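Local coordinates for protein tRNA threonylcarbamoyladenosine dehydratase (Escherichia coli, PDB 4D79) that catalyses the ATP-dependent dehydration of threonylcarbamoyladenosine at position 37 of tRNAs that read codons beginning with adenine, giving its cyclic form, at residues Val67-Thr70 / Ile74-Leu77. Residues are numbered along the deposited sequence; the frame is centred on the assembly and turned at random.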
# COMPACT_ATOMS: atom_id res chain seq x y z
N VAL B 67 -0.04 -16.81 11.65
CA VAL B 67 1.35 -16.50 11.31
C VAL B 67 1.52 -16.46 9.79
O VAL B 67 2.30 -15.65 9.26
CB VAL B 67 2.33 -17.50 11.96
CG1 VAL B 67 2.11 -18.90 11.44
CG2 VAL B 67 3.76 -17.06 11.67
N THR B 68 0.72 -17.26 9.07
CA THR B 68 0.80 -17.29 7.62
C THR B 68 0.22 -16.04 6.98
O THR B 68 0.40 -15.87 5.76
CB THR B 68 0.09 -18.53 7.03
OG1 THR B 68 -1.29 -18.50 7.37
CG2 THR B 68 0.71 -19.87 7.52
N ASN B 69 -0.46 -15.17 7.76
CA ASN B 69 -0.90 -13.86 7.27
C ASN B 69 0.24 -12.86 7.10
O ASN B 69 0.03 -11.79 6.52
CB ASN B 69 -1.90 -13.19 8.23
CG ASN B 69 -3.18 -13.99 8.48
OD1 ASN B 69 -3.86 -13.70 9.45
ND2 ASN B 69 -3.51 -14.96 7.63
N THR B 70 1.44 -13.17 7.59
CA THR B 70 2.52 -12.20 7.70
C THR B 70 2.91 -11.60 6.37
O THR B 70 3.33 -10.44 6.32
CB THR B 70 3.71 -12.90 8.36
OG1 THR B 70 3.32 -13.29 9.68
CG2 THR B 70 4.93 -12.01 8.41
N ILE B 74 -1.61 -6.16 7.46
CA ILE B 74 -0.89 -5.17 8.26
C ILE B 74 -0.91 -5.50 9.75
O ILE B 74 -0.03 -5.05 10.49
CB ILE B 74 -1.49 -3.79 7.97
CG1 ILE B 74 -0.56 -2.68 8.52
CG2 ILE B 74 -2.87 -3.69 8.54
CD1 ILE B 74 -0.97 -1.30 8.15
N HIS B 75 -1.89 -6.26 10.20
CA HIS B 75 -2.03 -6.63 11.61
C HIS B 75 -1.28 -7.90 11.98
O HIS B 75 -1.29 -8.29 13.16
CB HIS B 75 -3.50 -6.81 11.98
CG HIS B 75 -4.23 -7.71 11.02
ND1 HIS B 75 -3.88 -9.03 10.82
CD2 HIS B 75 -5.24 -7.45 10.18
CE1 HIS B 75 -4.66 -9.54 9.89
NE2 HIS B 75 -5.49 -8.60 9.48
N ALA B 76 -0.62 -8.55 11.02
CA ALA B 76 0.02 -9.84 11.25
C ALA B 76 1.40 -9.56 11.82
O ALA B 76 2.36 -9.24 11.10
CB ALA B 76 0.05 -10.66 9.97
N LEU B 77 1.47 -9.60 13.15
CA LEU B 77 2.69 -9.37 13.91
C LEU B 77 2.80 -10.51 14.91
O LEU B 77 1.78 -11.07 15.33
CB LEU B 77 2.67 -8.03 14.69
CG LEU B 77 2.43 -6.74 13.92
CD1 LEU B 77 2.31 -5.52 14.87
CD2 LEU B 77 3.55 -6.53 12.92
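The methyl of A76 lies over the backbone of N69 and T70, beside the 3-10 turn that holds N69. Its CB is 3.6 Å from both N69 C and N69 CB and 3.7 Å from T70 CA, so one small carbon bears on the N69-T70 peptide link and the root of the asparagine side chain. At the edge of the H75 ring, near its plane, N69 OD1 stands 4.3 Å from CE1, a loose approach; its hydrogen bond is to the backbone N of C66, while H75 NE2 bonds to I38 O in the glycine-rich turn after strand 32-36. With CG anti to its carbonyl carbon (chi1 -59°), N69 sends its amide away from the A76 methyl, and its side chain touches the bound ATP. Beyond the residues the methyl touches, V67 O takes two bonds from T70, from N at 3.1 Å and from OG1 at 2.6 Å, which fixes the hydroxyl and closes the turn. R51 of the second subunit donates to both T70 O and A76 O, clamping the two segments at the dimer interface. In this buried contact the loop between strand 56-60 and helix 85-96, which lends N69 to the ATP pocket, comes back on itself, with H75 touching that helix and helix 42-51.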